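Local coordinates for protein cell division GTPase FtsZ, diverged (Clostridium botulinum C, PDB 3V3T) that is a divergent member of the tubulin/FtsZ family of cytoskeletal proteins, pairing a Rossmann-like GTPase-type domain with a TubZ-like C-terminal domain, at residues 106-111 and 147-152; 151-154 and 158-161. The protein carries 1 engineered substitution. One frame throughout, in Å; residues are numbered along the deposited sequence. Where two conformers were deposited one is given.

Contact 1: residues 106-111 and 147-152; sequences ITPPIL and NDIMRS
Pro108 and Ile149 bring the two helical segments closest, with CA atoms 5.2 Å apart, where 106-111 and 147-152 run side by side in the same direction. The short axes approach to 8.9 Å and diverge by only 11°, as expected for neighbouring helices on one face of the parallel part of the sheet. Within 106-111 the two prolines, Pro108 and Pro109, having no N-H to give, interrupt the backbone bonding and kink the helix.

The pyrrolidine ring of Pro108 is the main element of the interface. Its CB lies 3.6 Å from CB of Asp148, and its CG lies 3.9 Å from CG1 of Ile149, whose side chain crosses the ring at about a right angle. Ile149 does not start out aimed at the other helix; placing CG1 anti to its carbonyl carbon (chi1 -74°) carries that branch to the proline. One turn further on, Leu111 adds a looser contact, its CD2 being 4.4 Å from Ile149 CD1. Phe125 of strand 122-129 touches both Leu111 and Ile149, so the apolar seam rests on the sheet.

Asp148 meets Pro108 through its methylene, while its carboxylate is engaged by two arginines. Arg151 NH2, on the next turn, donates a hydrogen bond of 3.0 Å to Asp148 OD1 as part of a salt bridge, nearly straight at 163° and in the guanidinium plane; OD2 pairs with Arg64.

The helices are therefore joined by apolar contact, without hydrogen bonds or salt bridges between the segments. Pro108 presents ring carbons, CB and CG, to the partner helix. The two arginines probably stabilise the ionised form of Asp148 and hold its carboxylate in place beside this packing.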
# COMPACT_ATOMS: atom_id res chain seq x y z
N ILE A 106 2.54 1.48 -16.17
CA ILE A 106 2.99 0.11 -16.28
C ILE A 106 2.39 -0.79 -15.20
O ILE A 106 2.15 -1.96 -15.45
CB ILE A 106 4.54 0.05 -16.26
CG1 ILE A 106 5.08 0.69 -17.54
CG2 ILE A 106 5.04 -1.36 -16.13
CD1 ILE A 106 6.57 1.00 -17.49
N THR A 107 2.12 -0.24 -14.02
CA THR A 107 1.68 -1.06 -12.90
C THR A 107 0.33 -1.76 -13.14
O THR A 107 0.16 -2.93 -12.81
CB THR A 107 1.57 -0.27 -11.59
OG1 THR A 107 2.77 0.47 -11.37
CG2 THR A 107 1.33 -1.21 -10.40
N PRO A 108 -0.67 -1.02 -13.66
CA PRO A 108 -1.98 -1.67 -13.82
C PRO A 108 -1.93 -2.88 -14.78
O PRO A 108 -2.42 -3.95 -14.43
CB PRO A 108 -2.86 -0.55 -14.38
CG PRO A 108 -2.24 0.70 -13.86
CD PRO A 108 -0.74 0.43 -13.90
N PRO A 109 -1.33 -2.72 -15.96
CA PRO A 109 -1.32 -3.90 -16.83
C PRO A 109 -0.57 -5.07 -16.21
O PRO A 109 -1.07 -6.19 -16.23
CB PRO A 109 -0.60 -3.42 -18.10
CG PRO A 109 -0.67 -1.94 -18.06
CD PRO A 109 -0.74 -1.54 -16.61
N ILE A 110 0.61 -4.82 -15.66
CA ILE A 110 1.40 -5.92 -15.09
C ILE A 110 0.66 -6.61 -13.95
O ILE A 110 0.64 -7.84 -13.87
CB ILE A 110 2.79 -5.47 -14.63
CG1 ILE A 110 3.59 -4.97 -15.83
CG2 ILE A 110 3.55 -6.64 -14.06
CD1 ILE A 110 5.06 -4.84 -15.54
N LEU A 111 0.03 -5.82 -13.10
CA LEU A 111 -0.78 -6.38 -12.02
C LEU A 111 -1.99 -7.16 -12.58
O LEU A 111 -2.24 -8.30 -12.19
CB LEU A 111 -1.21 -5.26 -11.08
CG LEU A 111 -2.30 -5.39 -10.03
CD1 LEU A 111 -2.15 -6.66 -9.23
CD2 LEU A 111 -2.17 -4.18 -9.12
N ASN A 147 -8.19 4.28 -12.23
CA ASN A 147 -9.23 3.71 -13.07
C ASN A 147 -8.81 2.40 -13.71
O ASN A 147 -9.62 1.47 -13.79
CB ASN A 147 -9.68 4.72 -14.13
CG ASN A 147 -10.60 5.78 -13.56
OD1 ASN A 147 -11.15 5.62 -12.46
ND2 ASN A 147 -10.79 6.87 -14.31
N ASP A 148 -7.56 2.31 -14.15
CA ASP A 148 -7.10 1.10 -14.82
C ASP A 148 -7.01 -0.05 -13.83
O ASP A 148 -7.32 -1.20 -14.15
CB ASP A 148 -5.75 1.30 -15.49
CG ASP A 148 -5.83 2.16 -16.73
OD1 ASP A 148 -6.95 2.46 -17.19
OD2 ASP A 148 -4.75 2.54 -17.24
N ILE A 149 -6.59 0.26 -12.60
CA ILE A 149 -6.56 -0.75 -11.56
C ILE A 149 -7.98 -1.23 -11.20
O ILE A 149 -8.23 -2.43 -11.09
CB ILE A 149 -5.73 -0.29 -10.34
CG1 ILE A 149 -4.24 -0.36 -10.71
CG2 ILE A 149 -6.00 -1.15 -9.12
CD1 ILE A 149 -3.31 0.06 -9.61
N MET A 150 -8.91 -0.29 -11.04
CA MET A 150 -10.31 -0.65 -10.77
C MET A 150 -10.85 -1.58 -11.85
O MET A 150 -11.40 -2.64 -11.56
CB MET A 150 -11.18 0.61 -10.68
CG MET A 150 -10.93 1.46 -9.41
SD MET A 150 -11.22 0.55 -7.86
CE MET A 150 -9.57 0.39 -7.20
N ARG A 151 -10.69 -1.18 -13.11
CA ARG A 151 -11.21 -1.95 -14.23
C ARG A 151 -10.64 -3.38 -14.31
O ARG A 151 -11.32 -4.29 -14.79
CB ARG A 151 -10.99 -1.17 -15.54
CG ARG A 151 -11.19 -1.98 -16.82
CD ARG A 151 -11.17 -1.07 -18.06
NE ARG A 151 -10.33 0.12 -17.88
CZ ARG A 151 -10.80 1.36 -17.78
NH1 ARG A 151 -12.11 1.58 -17.87
NH2 ARG A 151 -9.97 2.39 -17.61
N SER A 152 -9.42 -3.57 -13.83
CA SER A 152 -8.75 -4.87 -13.90
C SER A 152 -8.88 -5.75 -12.67
O SER A 152 -8.41 -6.88 -12.67
CB SER A 152 -7.26 -4.66 -14.17
OG SER A 152 -7.04 -4.05 -15.43

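Contact 2: residues 151-154 and 158-161; sequences RSTN and DISI
Thr153 and Asp158 close the tight connection of a beta-alpha-beta unit, where the chain leaves helix 136-152 and turns into strand 160-165 of the central sheet. Three residues separate the segments, and the CA atoms of this pair lie 5.0 Å apart.

The evidence for closure is one backbone bond: Asp158 N donates to Thr153 O over 3.0 Å, with an N-H...O angle of 151°. Beside this bond the Asp158 carboxylate lies against the same peptide group, OD2 being 3.5 Å from Thr153 C. This is a contact of proximity; the polar partner of OD2 is Lys115, which forms a salt bridge with it and also binds the carbonyl of Ser152.

On the inner side Thr153 turns its methyl to the sheet. CG2 is 3.8 Å from Ile159 CG2 and 4.0 Å from Ile159 CD1, so it touches both branches of the isoleucine. The threonine torsion (chi1 63°) divides its two ends: CG2 stands anti to the carbonyl carbon and reaches Ile159, whereas OG1 is bonded to Ile149 O in the last turn of the helix. Ile159 continues the apolar layer onto Phe123 and Phe125 of strand 122-129.

Thr153 thus serves the turn in three ways, with its carbonyl receiving the returning chain, its hydroxyl tied to the helix and its methyl packed on isoleucine. Lys115 would place positive charge beside both the Asp158 carboxylate and a carbonyl near the helix C-terminus, an arrangement likely to favour the ionised aspartate and to balance the negative end of the helix dipole.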
# COMPACT_ATOMS: atom_id res chain seq x y z
N ARG A 151 -10.69 -1.18 -13.11
CA ARG A 151 -11.21 -1.95 -14.23
C ARG A 151 -10.64 -3.38 -14.31
O ARG A 151 -11.32 -4.29 -14.79
CB ARG A 151 -10.99 -1.17 -15.54
CG ARG A 151 -11.19 -1.98 -16.82
CD ARG A 151 -11.17 -1.07 -18.06
NE ARG A 151 -10.33 0.12 -17.88
CZ ARG A 151 -10.80 1.36 -17.78
NH1 ARG A 151 -12.11 1.58 -17.87
NH2 ARG A 151 -9.97 2.39 -17.61
N SER A 152 -9.42 -3.57 -13.83
CA SER A 152 -8.75 -4.87 -13.90
C SER A 152 -8.88 -5.75 -12.67
O SER A 152 -8.41 -6.88 -12.67
CB SER A 152 -7.26 -4.66 -14.17
OG SER A 152 -7.04 -4.05 -15.43
N THR A 153 -9.49 -5.23 -11.60
CA THR A 153 -9.52 -5.94 -10.33
C THR A 153 -10.93 -5.96 -9.76
O THR A 153 -11.11 -6.04 -8.53
CB THR A 153 -8.64 -5.25 -9.28
OG1 THR A 153 -9.14 -3.93 -9.03
CG2 THR A 153 -7.20 -5.15 -9.75
N ASN A 154 -11.92 -5.86 -10.64
CA ASN A 154 -13.31 -5.80 -10.22
C ASN A 154 -13.53 -4.71 -9.17
O ASN A 154 -14.08 -4.97 -8.10
CB ASN A 154 -13.78 -7.15 -9.67
CG ASN A 154 -15.30 -7.23 -9.51
OD1 ASN A 154 -16.04 -6.42 -10.08
ND2 ASN A 154 -15.76 -8.20 -8.73
N ASP A 158 -10.49 -7.88 -6.18
CA ASP A 158 -9.58 -9.01 -6.43
C ASP A 158 -8.19 -8.84 -5.80
O ASP A 158 -7.35 -9.75 -5.85
CB ASP A 158 -9.42 -9.28 -7.93
CG ASP A 158 -10.73 -9.68 -8.60
OD1 ASP A 158 -11.61 -10.24 -7.92
OD2 ASP A 158 -10.86 -9.42 -9.83
N ILE A 159 -7.94 -7.68 -5.22
CA ILE A 159 -6.63 -7.38 -4.68
C ILE A 159 -6.77 -6.63 -3.37
O ILE A 159 -7.84 -6.12 -3.04
CB ILE A 159 -5.81 -6.48 -5.63
CG1 ILE A 159 -6.48 -5.12 -5.80
CG2 ILE A 159 -5.60 -7.15 -7.01
CD1 ILE A 159 -5.53 -4.03 -6.35
N SER A 160 -5.69 -6.54 -2.61
CA SER A 160 -5.72 -5.71 -1.43
C SER A 160 -5.04 -4.39 -1.80
O SER A 160 -4.14 -4.35 -2.63
CB SER A 160 -5.06 -6.42 -0.26
OG SER A 160 -3.68 -6.55 -0.48
N ILE A 161 -5.52 -3.29 -1.25
CA ILE A 161 -5.07 -1.97 -1.68
C ILE A 161 -4.60 -1.17 -0.47
O ILE A 161 -5.31 -1.09 0.53
CB ILE A 161 -6.23 -1.19 -2.37
CG1 ILE A 161 -6.61 -1.83 -3.70
CG2 ILE A 161 -5.86 0.28 -2.58
CD1 ILE A 161 -7.87 -1.23 -4.34

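The centres of the two contacts are 8 Å apart, and both use helix 136-152 of the GTPase-type domain, sharing Arg151 and Ser152. Along the chain, helix 101-117 comes first, then strand 122-129, the shared helix and finally strand 160-165. Contact 1 joins the two helices laterally; contact 2 returns the second of them to the sheet. Apolar packing bridges the pair: Leu111 CD1 lies 4.1 Å from Ile159 CG2, and Met150 CE lies 3.7 Å from Ile161 CD1. Because Lys115 belongs to the same helix as 106-111, it ties that helix to contact 2. Helix pairing and strand return therefore form one continuous helix-on-sheet layer of the Rossmann-like domain.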